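Local coordinates for protein sortase B (Clostridium perfringens, PDB 5YFK) that is a sortase B, a cysteine transpeptidase that probably joins surface proteins to the bacterial cell wall, as its family does, at residues F57-E62 with F68-G73; N131-N136 with F153-E158; Y138-L141 with K146-T149. The protein carries 1 engineered substitution. All coordinates share one frame; numbering follows the deposited sequence.

Contact 1. Residues F57-E62 with F68-G73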
ATOM      1  N   PHE A  57      -8.103   1.397  -6.296  1.00 14.39           N
ATOM      2  CA  PHE A  57      -7.326   2.616  -6.423  1.00 13.64           C
ATOM      3  C   PHE A  57      -5.949   2.331  -7.021  1.00 15.44           C
ATOM      4  O   PHE A  57      -5.536   1.170  -7.147  1.00 19.05           O
ATOM      5  CB  PHE A  57      -7.185   3.336  -5.053  1.00 14.78           C
ATOM      6  CG  PHE A  57      -6.620   2.474  -3.956  1.00 16.66           C
ATOM      7  CD1 PHE A  57      -5.265   2.483  -3.682  1.00 14.52           C
ATOM      8  CD2 PHE A  57      -7.466   1.812  -3.075  1.00 17.68           C
ATOM      9  CE1 PHE A  57      -4.740   1.701  -2.658  1.00 12.59           C
ATOM     10  CE2 PHE A  57      -6.958   1.109  -1.983  1.00 20.30           C
ATOM     11  CZ  PHE A  57      -5.584   1.087  -1.753  1.00 15.03           C
ATOM     12  N   TRP A  58      -5.218   3.397  -7.329  1.00 15.57           N
ATOM     13  CA  TRP A  58      -3.856   3.275  -7.814  1.00 14.20           C
ATOM     14  C   TRP A  58      -2.877   3.715  -6.702  1.00 15.60           C
ATOM     15  O   TRP A  58      -3.160   4.629  -5.925  1.00 14.96           O
ATOM     16  CB  TRP A  58      -3.655   4.136  -9.070  1.00 16.51           C
ATOM     17  CG  TRP A  58      -2.385   3.796  -9.815  1.00 16.54           C
ATOM     18  CD1 TRP A  58      -1.110   4.146  -9.474  1.00 16.74           C
ATOM     19  CD2 TRP A  58      -2.266   2.903 -10.922  1.00 17.26           C
ATOM     20  NE1 TRP A  58      -0.220   3.586 -10.340  1.00 20.02           N
ATOM     21  CE2 TRP A  58      -0.889   2.724 -11.166  1.00 18.09           C
ATOM     22  CE3 TRP A  58      -3.189   2.165 -11.669  1.00 17.15           C
ATOM     23  CZ2 TRP A  58      -0.426   2.008 -12.239  1.00 21.13           C
ATOM     24  CZ3 TRP A  58      -2.729   1.434 -12.737  1.00 20.07           C
ATOM     25  CH2 TRP A  58      -1.351   1.342 -13.005  1.00 24.05           C
ATOM     26  N   ILE A  59      -1.762   3.022  -6.611  1.00 13.06           N
ATOM     27  CA  ILE A  59      -0.713   3.386  -5.651  1.00 14.17           C
ATOM     28  C   ILE A  59       0.597   3.645  -6.395  1.00 12.97           C
ATOM     29  O   ILE A  59       1.044   2.841  -7.219  1.00 13.40           O
ATOM     30  CB  ILE A  59      -0.533   2.271  -4.587  1.00 14.82           C
ATOM     31  CG1 ILE A  59       0.446   2.696  -3.496  1.00 13.55           C
ATOM     32  CG2 ILE A  59      -0.094   0.968  -5.203  1.00 14.60           C
ATOM     33  CD1 ILE A  59       0.433   1.783  -2.275  1.00 13.05           C
ATOM     34  N   LYS A  60       1.282   4.694  -5.959  1.00 12.99           N
ATOM     35  CA  LYS A  60       2.613   4.979  -6.398  1.00 13.95           C
ATOM     36  C   LYS A  60       3.456   5.412  -5.217  1.00 16.15           C
ATOM     37  O   LYS A  60       3.083   6.338  -4.485  1.00 17.89           O
ATOM     38  CB  LYS A  60       2.589   6.080  -7.473  1.00 18.52           C
ATOM     39  CG  LYS A  60       3.974   6.565  -7.915  1.00 26.82           C
ATOM     40  CD  LYS A  60       4.754   5.484  -8.631  1.00 36.04           C
ATOM     41  CE  LYS A  60       6.262   5.629  -8.455  1.00 40.79           C
ATOM     42  NZ  LYS A  60       6.957   4.347  -8.756  1.00 29.02           N
ATOM     43  N   VAL A  61       4.655   4.852  -5.129  1.00 14.64           N
ATOM     44  CA  VAL A  61       5.550   5.180  -4.015  1.00 15.30           C
ATOM     45  C   VAL A  61       6.799   5.865  -4.515  1.00 19.98           C
ATOM     46  O   VAL A  61       7.520   5.363  -5.376  1.00 13.03           O
ATOM     47  CB  VAL A  61       5.902   3.968  -3.138  1.00 17.28           C
ATOM     48  CG1 VAL A  61       6.872   4.375  -2.017  1.00 17.87           C
ATOM     49  CG2 VAL A  61       4.634   3.373  -2.534  1.00 16.92           C
ATOM     50  N   GLU A  62       7.000   7.068  -3.996  1.00 23.05           N
ATOM     51  CA  GLU A  62       8.049   7.951  -4.458  1.00 26.30           C
ATOM     52  C   GLU A  62       9.374   7.251  -4.332  1.00 16.99           C
ATOM     53  O   GLU A  62       9.636   6.561  -3.339  1.00 21.34           O
ATOM     54  CB  GLU A  62       8.050   9.220  -3.588  1.00 32.65           C
ATOM     55  CG  GLU A  62       9.312  10.062  -3.656  1.00 34.83           C
ATOM     56  CD  GLU A  62       9.240  11.311  -2.764  1.00 39.54           C
ATOM     57  OE1 GLU A  62       8.790  11.204  -1.602  1.00 29.59           O
ATOM     58  OE2 GLU A  62       9.724  12.383  -3.188  1.00 48.73           O
ATOM     59  N   PHE A  68       1.274   0.778  -9.271  1.00 18.62           N
ATOM     60  CA  PHE A  68       0.384  -0.336  -9.539  1.00 15.03           C
ATOM     61  C   PHE A  68      -1.085   0.029  -9.345  1.00 17.47           C
ATOM     62  O   PHE A  68      -1.439   0.748  -8.403  1.00 13.78           O
ATOM     63  CB  PHE A  68       0.710  -1.503  -8.602  1.00 18.04           C
ATOM     64  CG  PHE A  68       2.096  -2.062  -8.778  1.00 21.14           C
ATOM     65  CD1 PHE A  68       2.421  -2.775  -9.915  1.00 30.79           C
ATOM     66  CD2 PHE A  68       3.036  -1.945  -7.776  1.00 17.53           C
ATOM     67  CE1 PHE A  68       3.688  -3.302 -10.074  1.00 28.48           C
ATOM     68  CE2 PHE A  68       4.303  -2.454  -7.933  1.00 22.26           C
ATOM     69  CZ  PHE A  68       4.620  -3.150  -9.079  1.00 21.15           C
ATOM     70  N   PRO A  69      -1.966  -0.740 -10.013  1.00 17.27           N
ATOM     71  CA  PRO A  69      -3.355  -0.823  -9.578  1.00 16.00           C
ATOM     72  C   PRO A  69      -3.512  -1.731  -8.346  1.00 14.77           C
ATOM     73  O   PRO A  69      -2.672  -2.578  -8.096  1.00 15.93           O
ATOM     74  CB  PRO A  69      -4.052  -1.444 -10.802  1.00 16.99           C
ATOM     75  CG  PRO A  69      -2.996  -2.327 -11.377  1.00 16.70           C
ATOM     76  CD  PRO A  69      -1.680  -1.633 -11.155  1.00 17.48           C
ATOM     77  N   VAL A  70      -4.441  -1.366  -7.476  1.00 13.89           N
ATOM     78  CA  VAL A  70      -4.734  -2.100  -6.266  1.00 14.09           C
ATOM     79  C   VAL A  70      -6.161  -2.624  -6.313  1.00 13.53           C
ATOM     80  O   VAL A  70      -7.101  -1.871  -6.570  1.00 15.44           O
ATOM     81  CB  VAL A  70      -4.593  -1.217  -5.019  1.00 15.01           C
ATOM     82  CG1 VAL A  70      -4.798  -2.051  -3.768  1.00 16.42           C
ATOM     83  CG2 VAL A  70      -3.248  -0.525  -5.033  1.00 14.78           C
ATOM     84  N   VAL A  71      -6.296  -3.902  -6.004  1.00 14.69           N
ATOM     85  CA  VAL A  71      -7.599  -4.563  -6.009  1.00 15.78           C
ATOM     86  C   VAL A  71      -8.007  -4.980  -4.599  1.00 18.39           C
ATOM     87  O   VAL A  71      -7.184  -5.064  -3.695  1.00 18.69           O
ATOM     88  CB  VAL A  71      -7.570  -5.809  -6.925  1.00 15.50           C
ATOM     89  CG1 VAL A  71      -7.372  -5.397  -8.363  1.00 22.41           C
ATOM     90  CG2 VAL A  71      -6.502  -6.799  -6.489  1.00 16.36           C
ATOM     91  N   GLN A  72      -9.268  -5.347  -4.434  1.00 17.18           N
ATOM     92  CA  GLN A  72      -9.716  -5.885  -3.177  1.00 18.95           C
ATOM     93  C   GLN A  72     -10.485  -7.173  -3.448  1.00 21.90           C
ATOM     94  O   GLN A  72     -11.441  -7.181  -4.249  1.00 20.49           O
ATOM     95  CB  GLN A  72     -10.609  -4.868  -2.477  1.00 21.47           C
ATOM     96  CG  GLN A  72     -11.074  -5.315  -1.102  1.00 19.52           C
ATOM     97  CD  GLN A  72     -11.881  -4.265  -0.387  1.00 19.27           C
ATOM     98  OE1 GLN A  72     -12.617  -3.502  -1.004  1.00 23.27           O
ATOM     99  NE2 GLN A  72     -11.754  -4.219   0.927  1.00 18.81           N
ATOM    100  N   GLY A  73      -9.949  -8.271  -2.933  1.00 19.51           N
ATOM    101  CA  GLY A  73     -10.603  -9.574  -3.061  1.00 22.53           C
ATOM    102  C   GLY A  73     -11.576  -9.835  -1.923  1.00 22.10           C
ATOM    103  O   GLY A  73     -11.826  -8.966  -1.064  1.00 20.07           O
TER
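Strands 55-61 and 67-72 form the first beta hairpin of the sortase barrel, and within it Phe57, Trp58 and Ile59 pair antiparallel with Val70, Pro69 and Phe68. Both bonds of the hydrogen-bonded pair Ile59-Phe68 are well formed: Ile59 N reaches Phe68 O at 2.9 Å in an almost straight bond (177° at the hydrogen), and Phe68 N returns one to Ile59 O. At the Phe57 end Val70 N binds Phe57 O at 2.8 Å, whereas the reciprocal bond from Phe57 N to Val70 O is weak. Pro69 lacks an N-H, and it suits the non-hydrogen-bonded position opposite Trp58, where no N-H is needed toward strand 55-61.

On that face of the sheet the indole, swung away from its backbone N (chi1 -166°), lies flat over the neighbouring strand. Phe68 C sits 3.3 Å above its plane, and Pro69 CD makes a CH-pi contact 3.8 Å from the centroid of the six-membered ring. Trp58 NE1 finds its acceptor in Asp67 OD1. On the other face, Val70 CB lies over the Phe57 ring, 4.0 Å from its centroid, and Val70 CG2 presses on Ile59 CG2 at a tight 3.5 Å. Leu141 of strand 138-143 and Val110 of strand 107-111 also touch Phe57.

The two faces of the hairpin are packed by different means: a broad indole spread across a peptide and a proline, and Val70 wedged between the Phe57 ring and Ile59 CG2. In this buried setting the three good backbone bonds and the Asp67 bond to Trp58 NE1 satisfy the polar groups they join.

Contact 2. Residues N131-N136 with F153-E158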
ATOM      1  N   ASN A 131      18.789   6.718   5.091  1.00 22.43           N
ATOM      2  CA  ASN A 131      18.931   7.714   4.044  1.00 24.56           C
ATOM      3  C   ASN A 131      17.721   7.663   3.118  1.00 21.00           C
ATOM      4  O   ASN A 131      17.157   8.689   2.778  1.00 17.92           O
ATOM      5  CB  ASN A 131      20.205   7.478   3.227  1.00 26.33           C
ATOM      6  CG  ASN A 131      21.453   7.996   3.919  1.00 35.18           C
ATOM      7  OD1 ASN A 131      21.403   8.936   4.728  1.00 45.01           O
ATOM      8  ND2 ASN A 131      22.587   7.398   3.587  1.00 38.54           N
ATOM      9  N   PHE A 132      17.360   6.458   2.682  1.00 20.17           N
ATOM     10  CA  PHE A 132      16.175   6.269   1.855  1.00 19.15           C
ATOM     11  C   PHE A 132      14.916   6.823   2.518  1.00 16.52           C
ATOM     12  O   PHE A 132      14.080   7.430   1.837  1.00 16.66           O
ATOM     13  CB  PHE A 132      15.987   4.782   1.552  1.00 17.52           C
ATOM     14  CG  PHE A 132      15.108   4.503   0.350  1.00 16.00           C
ATOM     15  CD1 PHE A 132      13.723   4.428   0.490  1.00 14.95           C
ATOM     16  CD2 PHE A 132      15.641   4.537  -0.924  1.00 13.79           C
ATOM     17  CE1 PHE A 132      12.910   4.251  -0.612  1.00 15.22           C
ATOM     18  CE2 PHE A 132      14.846   4.362  -2.039  1.00 15.39           C
ATOM     19  CZ  PHE A 132      13.466   4.250  -1.881  1.00 17.02           C
ATOM     20  N   PHE A 133      14.659   6.375   3.752  1.00 15.83           N
ATOM     21  CA  PHE A 133      13.521   6.872   4.561  1.00 16.47           C
ATOM     22  C   PHE A 133      13.467   8.404   4.604  1.00 19.36           C
ATOM     23  O   PHE A 133      12.410   9.010   4.466  1.00 15.14           O
ATOM     24  CB  PHE A 133      13.609   6.306   5.995  1.00 17.62           C
ATOM     25  CG  PHE A 133      12.513   6.771   6.925  1.00 15.18           C
ATOM     26  CD1 PHE A 133      12.689   7.892   7.720  1.00 16.93           C
ATOM     27  CD2 PHE A 133      11.375   6.005   7.117  1.00 19.79           C
ATOM     28  CE1 PHE A 133      11.694   8.323   8.559  1.00 18.82           C
ATOM     29  CE2 PHE A 133      10.413   6.380   8.045  1.00 16.36           C
ATOM     30  CZ  PHE A 133      10.575   7.552   8.760  1.00 18.75           C
ATOM     31  N   ASN A 134      14.603   9.037   4.857  1.00 19.32           N
ATOM     32  CA  ASN A 134      14.652  10.488   4.873  1.00 19.12           C
ATOM     33  C   ASN A 134      14.317  11.129   3.544  1.00 21.67           C
ATOM     34  O   ASN A 134      13.712  12.201   3.506  1.00 21.03           O
ATOM     35  CB  ASN A 134      16.042  10.960   5.314  1.00 24.67           C
ATOM     36  CG  ASN A 134      16.276  10.750   6.792  1.00 26.29           C
ATOM     37  OD1 ASN A 134      15.330  10.524   7.553  1.00 25.60           O
ATOM     38  ND2 ASN A 134      17.545  10.673   7.180  1.00 31.04           N
ATOM     39  N   ALA A 135      14.736  10.485   2.456  1.00 20.29           N
ATOM     40  CA  ALA A 135      14.697  11.100   1.131  1.00 20.67           C
ATOM     41  C   ALA A 135      13.370  10.856   0.431  1.00 24.01           C
ATOM     42  O   ALA A 135      12.919  11.692  -0.370  1.00 20.94           O
ATOM     43  CB  ALA A 135      15.832  10.569   0.278  1.00 20.31           C
ATOM     44  N   ASN A 136      12.697   9.767   0.807  1.00 15.76           N
ATOM     45  CA  ASN A 136      11.482   9.333   0.132  1.00 18.59           C
ATOM     46  C   ASN A 136      10.285   9.236   1.075  1.00 21.39           C
ATOM     47  O   ASN A 136      10.204   8.324   1.898  1.00 21.42           O
ATOM     48  CB  ASN A 136      11.737   8.003  -0.546  1.00 16.34           C
ATOM     49  CG  ASN A 136      12.859   8.095  -1.576  1.00 17.85           C
ATOM     50  OD1 ASN A 136      12.714   8.735  -2.614  1.00 17.87           O
ATOM     51  ND2 ASN A 136      14.014   7.594  -1.221  1.00 14.73           N
ATOM     52  N   PHE A 153       5.748   7.669   8.149  1.00 13.97           N
ATOM     53  CA  PHE A 153       6.251   8.035   9.487  1.00 15.59           C
ATOM     54  C   PHE A 153       6.829   6.825  10.246  1.00 17.77           C
ATOM     55  O   PHE A 153       7.425   6.971  11.315  1.00 16.30           O
ATOM     56  CB  PHE A 153       5.171   8.771  10.302  1.00 16.95           C
ATOM     57  CG  PHE A 153       3.995   7.928  10.689  1.00 16.66           C
ATOM     58  CD1 PHE A 153       4.041   7.131  11.817  1.00 16.86           C
ATOM     59  CD2 PHE A 153       2.907   7.791   9.814  1.00 15.09           C
ATOM     60  CE1 PHE A 153       3.011   6.258  12.110  1.00 18.73           C
ATOM     61  CE2 PHE A 153       1.821   7.015  10.164  1.00 16.65           C
ATOM     62  CZ  PHE A 153       1.846   6.290  11.352  1.00 18.63           C
ATOM     63  N   SER A 154       6.516   5.628   9.774  1.00 14.10           N
ATOM     64  CA  SER A 154       6.993   4.408  10.461  1.00 15.74           C
ATOM     65  C   SER A 154       7.484   3.383   9.463  1.00 15.14           C
ATOM     66  O   SER A 154       6.808   3.096   8.485  1.00 14.90           O
ATOM     67  CB  SER A 154       5.896   3.791  11.316  1.00 14.78           C
ATOM     68  OG  SER A 154       6.387   2.629  11.985  1.00 14.38           O
ATOM     69  N   VAL A 155       8.600   2.730   9.773  1.00 14.80           N
ATOM     70  CA  VAL A 155       9.031   1.553   9.043  1.00 13.66           C
ATOM     71  C   VAL A 155       9.575   0.534  10.051  1.00 14.74           C
ATOM     72  O   VAL A 155      10.216   0.901  11.029  1.00 14.57           O
ATOM     73  CB  VAL A 155      10.149   1.850   8.000  1.00 14.70           C
ATOM     74  CG1 VAL A 155      11.375   2.487   8.669  1.00 14.33           C
ATOM     75  CG2 VAL A 155      10.565   0.578   7.291  1.00 17.19           C
ATOM     76  N   TYR A 156       9.137  -0.706   9.918  1.00 11.70           N
ATOM     77  CA  TYR A 156       9.592  -1.778  10.805  1.00 13.95           C
ATOM     78  C   TYR A 156       9.463  -3.166  10.203  1.00 16.45           C
ATOM     79  O   TYR A 156       8.755  -3.373   9.210  1.00 13.55           O
ATOM     80  CB  TYR A 156       8.892  -1.694  12.182  1.00 15.41           C
ATOM     81  CG  TYR A 156       7.389  -1.875  12.173  1.00 14.04           C
ATOM     82  CD1 TYR A 156       6.533  -0.783  11.974  1.00 14.06           C
ATOM     83  CD2 TYR A 156       6.818  -3.135  12.340  1.00 15.50           C
ATOM     84  CE1 TYR A 156       5.166  -0.941  11.952  1.00 14.46           C
ATOM     85  CE2 TYR A 156       5.445  -3.292  12.419  1.00 15.88           C
ATOM     86  CZ  TYR A 156       4.626  -2.212  12.154  1.00 14.73           C
ATOM     87  OH  TYR A 156       3.263  -2.370  12.149  1.00 16.08           O
ATOM     88  N   GLN A 157      10.076  -4.156  10.852  1.00 14.48           N
ATOM     89  CA  GLN A 157       9.795  -5.521  10.461  1.00 17.53           C
ATOM     90  C   GLN A 157       9.627  -6.379  11.691  1.00 21.26           C
ATOM     91  O   GLN A 157      10.149  -6.070  12.775  1.00 20.21           O
ATOM     92  CB  GLN A 157      10.854  -6.092   9.507  1.00 28.41           C
ATOM     93  CG  GLN A 157      12.290  -5.959   9.954  1.00 28.18           C
ATOM     94  CD  GLN A 157      13.291  -6.528   8.940  1.00 22.00           C
ATOM     95  OE1 GLN A 157      12.988  -6.702   7.756  1.00 27.46           O
ATOM     96  NE2 GLN A 157      14.423  -6.948   9.439  1.00 24.43           N
ATOM     97  N   GLU A 158       8.831  -7.413  11.550  1.00 18.98           N
ATOM     98  CA  GLU A 158       8.650  -8.329  12.660  1.00 25.36           C
ATOM     99  C   GLU A 158       8.075  -9.608  12.160  1.00 18.91           C
ATOM    100  O   GLU A 158       7.783  -9.756  10.992  1.00 18.58           O
ATOM    101  CB  GLU A 158       7.727  -7.721  13.736  1.00 37.90           C
ATOM    102  CG  GLU A 158       6.355  -7.317  13.230  1.00 26.69           C
ATOM    103  CD  GLU A 158       5.467  -6.696  14.318  1.00 29.84           C
ATOM    104  OE1 GLU A 158       4.326  -7.159  14.510  1.00 23.57           O
ATOM    105  OE2 GLU A 158       5.944  -5.826  15.072  1.00 24.60           O
TER
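Apolar packing between Phe133 and Val155 carries this contact, in which helix 130-135 lies against strand 146-159. The helix and strand segments run at 153° to each other, with their axes 10.6 Å apart at the closest, and one long aromatic side chain bridges much of that gap. Phe133 CG stands anti to the backbone N (chi1 179°), which extends the ring from the helix toward the strand. Phe133 CD2 meets Val155 CG1 at 3.8 Å, the two side chains passing each other in opposite directions. The methyl approaches the ring obliquely. A valine fits here because its branched side chain puts a methyl, CG1, close to the strand, where the phenyl can reach it.

The ring also touches the backbone. Phe153 C and Ser154 N lie at its edge, near its plane, with Phe133 CZ 4.1 Å from Phe153 C. At Phe153 and Ser154 the CB atoms are directed away from the helix, and the peptide link between them is what the ring meets. Arg192 adds a cation-pi interaction with Phe133 and donates a hydrogen bond from NH2 to Phe133 O.

The polar side chains find partners within the helix segment or outside the contact. Where the helix ends, Phe132 O accepts both Asn136 N at 2.9 Å and Asn136 ND2 at 3.1 Å. The carboxamide folds back so that ND2 also lies 3.2 Å above the Phe132 ring, over its centre. On the strand, Ser154 OG donates to Gln184 O.

Phe153 and Ser154 both face Val221 of the adjoining strand, forming a classic beta bulge in the sortase barrel; the ring edge meets this bulge while its CD2 side meets Val155 just beyond it.

Contact 3. Residues Y138-L141 with K146-T149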
ATOM      1  N   TYR A 138       6.826  10.078   0.553  1.00 16.72           N
ATOM      2  CA  TYR A 138       5.409  10.142   0.146  1.00 17.93           C
ATOM      3  C   TYR A 138       4.932   8.922  -0.597  1.00 17.50           C
ATOM      4  O   TYR A 138       5.648   8.363  -1.432  1.00 16.90           O
ATOM      5  CB  TYR A 138       5.127  11.361  -0.709  1.00 19.19           C
ATOM      6  CG  TYR A 138       5.504  12.628  -0.019  1.00 19.64           C
ATOM      7  CD1 TYR A 138       4.882  13.014   1.162  1.00 20.26           C
ATOM      8  CD2 TYR A 138       6.538  13.406  -0.509  1.00 27.55           C
ATOM      9  CE1 TYR A 138       5.276  14.149   1.831  1.00 27.55           C
ATOM     10  CE2 TYR A 138       6.990  14.503   0.201  1.00 25.81           C
ATOM     11  CZ  TYR A 138       6.317  14.899   1.330  1.00 31.82           C
ATOM     12  OH  TYR A 138       6.772  15.991   2.024  1.00 35.40           O
ATOM     13  N   VAL A 139       3.704   8.536  -0.263  1.00 14.56           N
ATOM     14  CA  VAL A 139       2.914   7.564  -1.028  1.00 14.45           C
ATOM     15  C   VAL A 139       1.688   8.294  -1.595  1.00 15.13           C
ATOM     16  O   VAL A 139       0.987   9.045  -0.898  1.00 16.67           O
ATOM     17  CB  VAL A 139       2.465   6.394  -0.135  1.00 14.53           C
ATOM     18  CG1 VAL A 139       1.695   5.336  -0.907  1.00 13.78           C
ATOM     19  CG2 VAL A 139       3.641   5.770   0.568  1.00 14.64           C
ATOM     20  N   THR A 140       1.512   8.179  -2.895  1.00 14.56           N
ATOM     21  CA  THR A 140       0.357   8.751  -3.572  1.00 18.99           C
ATOM     22  C   THR A 140      -0.693   7.691  -3.923  1.00 16.55           C
ATOM     23  O   THR A 140      -0.351   6.626  -4.421  1.00 15.77           O
ATOM     24  CB  THR A 140       0.827   9.469  -4.851  1.00 21.17           C
ATOM     25  OG1 THR A 140       1.979  10.258  -4.537  1.00 25.17           O
ATOM     26  CG2 THR A 140      -0.261  10.401  -5.376  1.00 26.46           C
ATOM     27  N   LEU A 141      -1.947   7.952  -3.573  1.00 15.35           N
ATOM     28  CA  LEU A 141      -3.069   7.126  -4.061  1.00 15.21           C
ATOM     29  C   LEU A 141      -3.928   7.900  -5.035  1.00 17.72           C
ATOM     30  O   LEU A 141      -4.086   9.099  -4.904  1.00 19.37           O
ATOM     31  CB  LEU A 141      -3.953   6.645  -2.906  1.00 15.26           C
ATOM     32  CG  LEU A 141      -3.245   5.920  -1.768  1.00 13.33           C
ATOM     33  CD1 LEU A 141      -4.233   5.454  -0.713  1.00 13.85           C
ATOM     34  CD2 LEU A 141      -2.365   4.781  -2.292  1.00 15.67           C
ATOM     35  N   LYS A 146      -9.687  11.138  -7.337  1.00 24.99           N
ATOM     36  CA  LYS A 146      -8.994  12.067  -6.453  1.00 23.52           C
ATOM     37  C   LYS A 146      -7.618  11.518  -6.095  1.00 25.16           C
ATOM     38  O   LYS A 146      -7.479  10.346  -5.749  1.00 22.22           O
ATOM     39  CB  LYS A 146      -9.809  12.292  -5.181  1.00 24.75           C
ATOM     40  CG  LYS A 146     -11.235  12.750  -5.474  1.00 34.57           C
ATOM     41  CD  LYS A 146     -11.904  13.439  -4.300  1.00 42.34           C
ATOM     42  CE  LYS A 146     -13.222  14.075  -4.748  1.00 41.38           C
ATOM     43  NZ  LYS A 146     -13.004  15.370  -5.450  1.00 44.77           N
ATOM     44  N   LYS A 147      -6.622  12.393  -6.180  1.00 21.63           N
ATOM     45  CA  LYS A 147      -5.280  12.102  -5.717  1.00 20.71           C
ATOM     46  C   LYS A 147      -5.177  12.390  -4.222  1.00 26.53           C
ATOM     47  O   LYS A 147      -5.667  13.415  -3.756  1.00 20.67           O
ATOM     48  CB  LYS A 147      -4.265  12.942  -6.487  1.00 24.64           C
ATOM     49  CG  LYS A 147      -2.884  12.963  -5.843  1.00 26.14           C
ATOM     50  CD  LYS A 147      -1.940  13.937  -6.530  1.00 38.05           C
ATOM     51  CE  LYS A 147      -1.592  13.479  -7.932  1.00 45.57           C
ATOM     52  NZ  LYS A 147      -0.430  14.235  -8.485  1.00 61.32           N
ATOM     53  N   SER A 148      -4.612  11.456  -3.460  1.00 20.47           N
ATOM     54  CA  SER A 148      -4.273  11.730  -2.064  1.00 20.46           C
ATOM     55  C   SER A 148      -2.835  11.368  -1.751  1.00 17.70           C
ATOM     56  O   SER A 148      -2.199  10.633  -2.513  1.00 19.62           O
ATOM     57  CB  SER A 148      -5.234  11.026  -1.103  1.00 24.17           C
ATOM     58  OG  SER A 148      -5.240   9.628  -1.274  1.00 26.05           O
ATOM     59  N   THR A 149      -2.253  12.120  -0.823  1.00 19.58           N
ATOM     60  CA  THR A 149      -0.858  11.931  -0.439  1.00 17.53           C
ATOM     61  C   THR A 149      -0.739  11.525   1.032  1.00 17.38           C
ATOM     62  O   THR A 149      -1.402  12.089   1.882  1.00 16.96           O
ATOM     63  CB  THR A 149      -0.062  13.224  -0.658  1.00 23.22           C
ATOM     64  OG1 THR A 149      -0.245  13.664  -2.007  1.00 21.58           O
ATOM     65  CG2 THR A 149       1.424  12.995  -0.387  1.00 23.02           C
TER
HETATM   66  O   HOH W   1       1.524  12.905  -3.856  1.00 25.56           O
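The Tyr138 ring meets Thr149 CG2, which approaches it obliquely, 3.8 Å from Tyr138 CD1. The methyl is placed there by the threonine's first torsion: with CG2 opposite the backbone N and OG1 beside it (chi1 -54°), the carbon branch is given to the tyrosine. A threonine serves both needs of this partly exposed surface, since its other branch is polar. Thr149 OG1 is hydrogen-bonded at 2.7 Å to a water that is also hydrogen-bonded, at 2.8 Å, to Thr140 OG1, joining the two hydroxyls across the non-hydrogen-bonded pair Thr140-Thr149. Thr140 CG2, meanwhile, packs against Lys147 CG at 3.7 Å, so the aliphatic start of the lysine lies against the methyl; a bend at chi3 (-68°) then turns the rest of its chain.

These residues belong to the beta hairpin of strands 138-143 and 146-159, in the sortase barrel. Its antiparallel ladder includes the hydrogen-bonded pair Leu141-Ser148: Ser148 N donates to Leu141 O at 2.8 Å, and Leu141 N to Ser148 O at 2.9 Å. The second donor is tilted 32° from the carbonyl plane of Ser148. Close CA-H...O contacts flank these bonds, among them Thr140 CA to Ser148 O at 3.3 Å and Lys147 CA to Leu141 O.

On the face opposite the threonines, Ser148 OG lies beside Leu141 CB at 3.6 Å. Serine, being small, lets its OG lie next to the leucine CB, and Leu141, like Val139, is buried against Ile59 of strand 55-61 and Leu204 of strand 203-210.

Contacts 1 and 3 are two hairpins joined edge to edge, their centres about 10 Å apart. Strand 55-61 lies beside strand 138-143, with Thr140 N probably bonded to Lys60 O at 2.9 Å, while Ile59 CG1 packs on Leu141 CD2 at 3.7 Å. Contact 2 shares strand 146-159 with contact 3, their centres about 17 Å apart, and its helix leads into strand 138-143. Glu62 OE1 of contact 1 packs against Asn136 C of contact 2 (3.6 Å) and probably accepts a hydrogen bond from Tyr138 N of contact 3 (3.1 Å). Toward the predicted active site, the Phe68 side chain is about 9 Å from that of His113, and Val155 about 11 Å from that of Arg217; contact 3 lies away from these sites.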